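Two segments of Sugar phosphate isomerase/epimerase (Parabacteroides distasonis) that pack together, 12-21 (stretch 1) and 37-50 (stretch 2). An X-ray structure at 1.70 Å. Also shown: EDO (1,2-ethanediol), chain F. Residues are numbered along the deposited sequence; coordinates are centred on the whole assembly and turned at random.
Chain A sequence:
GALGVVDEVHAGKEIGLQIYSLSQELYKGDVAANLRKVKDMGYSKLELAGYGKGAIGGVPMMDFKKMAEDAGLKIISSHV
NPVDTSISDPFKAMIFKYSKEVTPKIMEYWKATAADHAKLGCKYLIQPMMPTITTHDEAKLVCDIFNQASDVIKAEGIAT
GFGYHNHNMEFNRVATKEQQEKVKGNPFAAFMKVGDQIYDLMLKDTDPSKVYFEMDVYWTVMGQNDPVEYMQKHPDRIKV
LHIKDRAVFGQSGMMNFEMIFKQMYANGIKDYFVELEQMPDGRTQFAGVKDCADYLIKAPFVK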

# COMPACT_ATOMS: atom_id res chain seq x y z
N GLY A 12 -23.79 6.07 5.84
CA GLY A 12 -22.64 5.66 6.71
C GLY A 12 -21.78 4.59 6.05
O GLY A 12 -21.67 3.46 6.56
N LYS A 13 -21.18 4.91 4.91
CA LYS A 13 -20.28 3.98 4.24
C LYS A 13 -18.98 3.94 5.00
O LYS A 13 -18.56 4.98 5.53
CB LYS A 13 -20.03 4.44 2.81
CG LYS A 13 -21.29 4.50 1.96
CD LYS A 13 -21.01 4.77 0.49
CE LYS A 13 -22.26 5.16 -0.28
NZ LYS A 13 -22.04 5.34 -1.77
N GLU A 14 -18.35 2.76 5.04
CA GLU A 14 -17.03 2.59 5.61
C GLU A 14 -16.02 2.93 4.54
O GLU A 14 -16.00 2.27 3.49
CB GLU A 14 -16.83 1.15 6.00
CG GLU A 14 -17.58 0.76 7.23
CD GLU A 14 -16.62 0.45 8.33
OE1 GLU A 14 -16.03 1.41 8.93
OE2 GLU A 14 -16.43 -0.79 8.56
N ILE A 15 -15.17 3.92 4.79
CA ILE A 15 -14.18 4.38 3.83
C ILE A 15 -12.80 4.48 4.46
O ILE A 15 -12.66 5.06 5.54
CB ILE A 15 -14.56 5.79 3.18
CG1 ILE A 15 -16.01 5.81 2.67
CG2 ILE A 15 -13.63 6.15 2.04
CD1 ILE A 15 -16.53 7.16 2.21
N GLY A 16 -11.81 3.88 3.82
CA GLY A 16 -10.45 3.98 4.28
C GLY A 16 -9.67 5.08 3.63
O GLY A 16 -9.95 5.45 2.47
N LEU A 17 -8.64 5.57 4.34
CA LEU A 17 -7.71 6.59 3.82
C LEU A 17 -6.26 6.20 4.05
O LEU A 17 -5.86 5.89 5.19
CB LEU A 17 -7.92 7.95 4.50
CG LEU A 17 -7.18 9.19 4.02
CD1 LEU A 17 -7.40 9.52 2.52
CD2 LEU A 17 -7.49 10.44 4.90
N GLN A 18 -5.45 6.28 2.99
CA GLN A 18 -4.01 6.17 3.14
C GLN A 18 -3.55 7.59 3.50
O GLN A 18 -3.66 8.55 2.71
CB GLN A 18 -3.37 5.63 1.86
CG GLN A 18 -1.89 5.84 1.66
CD GLN A 18 -1.02 5.51 2.84
OE1 GLN A 18 -0.52 6.41 3.50
NE2 GLN A 18 -0.82 4.20 3.12
N ILE A 19 -3.06 7.74 4.72
CA ILE A 19 -2.80 9.08 5.23
C ILE A 19 -1.70 9.87 4.51
O ILE A 19 -1.63 11.11 4.67
CB ILE A 19 -2.50 9.07 6.76
CG1 ILE A 19 -1.18 8.38 7.09
CG2 ILE A 19 -3.67 8.41 7.53
CD1 ILE A 19 -0.82 8.38 8.64
N TYR A 20 -0.85 9.21 3.75
CA TYR A 20 0.15 9.94 2.95
C TYR A 20 -0.53 10.92 1.99
O TYR A 20 0.05 11.90 1.60
CB TYR A 20 0.97 8.94 2.14
CG TYR A 20 2.23 9.47 1.50
CD1 TYR A 20 3.32 9.82 2.26
CD2 TYR A 20 2.36 9.49 0.13
CE1 TYR A 20 4.49 10.27 1.66
CE2 TYR A 20 3.51 9.93 -0.48
CZ TYR A 20 4.57 10.31 0.27
OH TYR A 20 5.75 10.73 -0.34
N SER A 21 -1.79 10.66 1.67
CA SER A 21 -2.60 11.55 0.85
C SER A 21 -2.64 12.97 1.38
O SER A 21 -2.77 13.91 0.62
CB SER A 21 -4.04 11.03 0.79
OG SER A 21 -4.07 9.70 0.26
C1 EDO F . -12.83 0.58 3.48
O1 EDO F . -11.71 -0.23 3.89
C2 EDO F . -14.03 -0.29 3.17
O2 EDO F . -14.42 -0.93 4.38
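Stretch 2, residues 37-50: KVKDMGYSKLELAG

Stretch 2 comes off the end of a helix, turns at Gly42, and runs as a strand, 45-48, alongside strand 16-18. The two strands are parallel, their N-to-C directions 20° apart (signed crossing angle -20°) and their axes 4.6 Å apart at closest approach. Gly16 pairs with Lys45, Leu17 with Leu46 and Gln18 with Glu47, at CA-CA distances of 4.3, 5.0 and 4.6 Å. Gly42 closes the helix in a Schellman motif with phi 110° and psi 11°; a CB there would jam against the carbonyl O of Met41, so the turn itself calls for glycine.

The backbone ladder follows the parallel rule, in which one residue bonds to the two that flank its partner. Leu17 N donates to Lys45 O (2.8 Å), and Leu17 O accepts from Glu47 N (2.9 Å). Ile19 N then donates to Glu47 O (3.0 Å), just as stretch 1 bends into its 3-10 segment. At the entrance Ile15 O takes Ser44 N at 2.9 Å, nearly straight at 172°, and a weak bond from Lys45 N at 3.4 Å. Between these rungs Gly16 CA comes within 3.1 Å of Lys45 O, a close CA-H...O contact.

Polar side chains tie the ends of the pairing. Ser44 OG donates to Glu14 OE1 (2.9 Å). At the far end Gln18 NE2 donates both to Glu47 OE1 (2.8 Å) and to Leu48 O (3.2 Å), while Gln18 OE1 accepts from Tyr20 N (2.8 Å), so one amide links the neighbouring strand to the turn of its own chain.

The apolar contacts gather where Leu17 and Leu46 share a face of the sheet. Leu17, chi1 t and chi2 p, lays CB 3.7 Å from Tyr43 CD1 in an off-centre CH-pi contact and reaches Val38 CG1 with CD2 at 4.0 Å, joining strand to helix. Ile15 CG2 meets Tyr43 CE1 at 3.6 Å. Further along, Ile19 CG2 lies 3.9 Å from Leu46 CD2, and Ile19 CD1 is 4.1 Å from Leu48 CD2, although the CA-to-CB bond of Leu48 points away. Tyr20 CB and Ala49 CB close this end at 3.8 Å.

Solvent bridges the entrance. Water 1 donates to Lys13 O (2.6 Å) and Gly42 O (2.7 Å) and accepts from Ile15 N (3.0 Å); water 3 links Glu14 OE2 (2.6 Å) with Lys45 NZ (3.1 Å). Lys45 NZ also donates to both hydroxyls of the ethanediol, O2 at 2.7 Å and O1 at 2.9 Å.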

# COMPACT_ATOMS: atom_id res chain seq x y z
N LYS A 37 -11.02 16.06 11.60
CA LYS A 37 -11.42 16.50 10.23
C LYS A 37 -11.49 15.32 9.28
O LYS A 37 -12.37 15.25 8.43
CB LYS A 37 -10.51 17.62 9.69
CG LYS A 37 -10.95 18.20 8.30
CD LYS A 37 -10.34 19.62 7.96
CE LYS A 37 -10.92 20.21 6.62
NZ LYS A 37 -10.66 21.74 6.46
N VAL A 38 -10.56 14.37 9.41
CA VAL A 38 -10.58 13.14 8.62
C VAL A 38 -11.90 12.36 8.85
O VAL A 38 -12.57 11.98 7.90
CB VAL A 38 -9.36 12.25 8.92
CG1 VAL A 38 -9.53 10.87 8.31
CG2 VAL A 38 -8.09 12.94 8.38
N LYS A 39 -12.26 12.20 10.11
CA LYS A 39 -13.53 11.58 10.46
C LYS A 39 -14.69 12.36 9.87
O LYS A 39 -15.59 11.78 9.27
CB LYS A 39 -13.71 11.48 11.98
CG LYS A 39 -15.02 10.79 12.39
CD LYS A 39 -15.00 9.29 12.15
CE LYS A 39 -16.32 8.68 12.67
NZ LYS A 39 -16.20 7.21 12.79
N ASP A 40 -14.68 13.69 10.02
CA ASP A 40 -15.80 14.52 9.54
C ASP A 40 -15.97 14.47 8.03
O ASP A 40 -17.09 14.68 7.54
CB ASP A 40 -15.64 15.97 10.01
CG ASP A 40 -15.82 16.13 11.53
OD1 ASP A 40 -16.41 15.23 12.18
OD2 ASP A 40 -15.41 17.20 12.06
N MSE A 41 -14.89 14.24 7.30
CA MSE A 41 -14.94 14.08 5.84
C MSE A 41 -15.57 12.74 5.41
O MSE A 41 -15.86 12.56 4.22
CB MSE A 41 -13.53 14.23 5.21
CG MSE A 41 -12.97 15.63 5.32
SE MSE A 41 -11.35 15.80 4.28
CE MSE A 41 -10.13 14.78 5.37
N GLY A 42 -15.74 11.81 6.35
CA GLY A 42 -16.44 10.55 6.08
C GLY A 42 -15.56 9.31 6.10
O GLY A 42 -16.01 8.25 5.69
N TYR A 43 -14.32 9.44 6.56
CA TYR A 43 -13.41 8.31 6.66
C TYR A 43 -13.51 7.63 8.02
O TYR A 43 -13.69 8.27 9.01
CB TYR A 43 -11.96 8.76 6.43
CG TYR A 43 -11.74 9.29 5.05
CD1 TYR A 43 -11.54 8.41 3.98
CD2 TYR A 43 -11.80 10.65 4.76
CE1 TYR A 43 -11.37 8.88 2.70
CE2 TYR A 43 -11.63 11.12 3.43
CZ TYR A 43 -11.39 10.22 2.41
OH TYR A 43 -11.22 10.62 1.08
N SER A 44 -13.33 6.31 8.05
CA SER A 44 -13.35 5.57 9.31
C SER A 44 -12.14 4.68 9.61
O SER A 44 -11.92 4.31 10.76
CB SER A 44 -14.61 4.69 9.30
OG SER A 44 -14.51 3.82 8.18
N LYS A 45 -11.39 4.35 8.56
CA LYS A 45 -10.29 3.43 8.59
C LYS A 45 -9.02 4.07 8.01
O LYS A 45 -9.06 4.76 6.98
CB LYS A 45 -10.66 2.16 7.78
CG LYS A 45 -11.77 1.36 8.43
CD LYS A 45 -12.53 0.46 7.46
CE LYS A 45 -11.70 -0.71 6.95
NZ LYS A 45 -12.56 -1.72 6.17
N LEU A 46 -7.89 3.85 8.66
CA LEU A 46 -6.61 4.44 8.24
C LEU A 46 -5.60 3.39 7.82
O LEU A 46 -5.55 2.33 8.43
CB LEU A 46 -6.00 5.22 9.37
CG LEU A 46 -6.83 6.39 9.90
CD1 LEU A 46 -6.05 7.05 11.06
CD2 LEU A 46 -7.23 7.41 8.82
N GLU A 47 -4.85 3.68 6.77
CA GLU A 47 -3.62 2.99 6.47
C GLU A 47 -2.53 4.02 6.69
O GLU A 47 -2.57 5.14 6.11
CB GLU A 47 -3.60 2.50 5.06
CG GLU A 47 -2.32 1.71 4.71
CD GLU A 47 -2.44 1.17 3.31
OE1 GLU A 47 -2.42 2.00 2.37
OE2 GLU A 47 -2.59 -0.07 3.16
N LEU A 48 -1.57 3.67 7.55
CA LEU A 48 -0.47 4.56 7.92
C LEU A 48 0.59 4.67 6.83
O LEU A 48 0.69 3.82 5.94
CB LEU A 48 0.19 4.05 9.20
CG LEU A 48 -0.68 3.74 10.40
CD1 LEU A 48 0.18 3.18 11.55
CD2 LEU A 48 -1.47 5.01 10.83
N ALA A 49 1.35 5.76 6.90
CA ALA A 49 2.60 5.93 6.20
C ALA A 49 3.47 6.61 7.18
O ALA A 49 2.98 7.21 8.16
CB ALA A 49 2.44 6.79 4.97
N GLY A 50 4.78 6.53 6.99
CA GLY A 50 5.68 7.30 7.84
C GLY A 50 6.01 6.68 9.19
O GLY A 50 6.54 7.37 10.08
O HOH W 1 -16.37 5.81 6.74
O HOH W 2 -19.19 8.03 5.34
O HOH W 3 -14.64 -2.71 8.30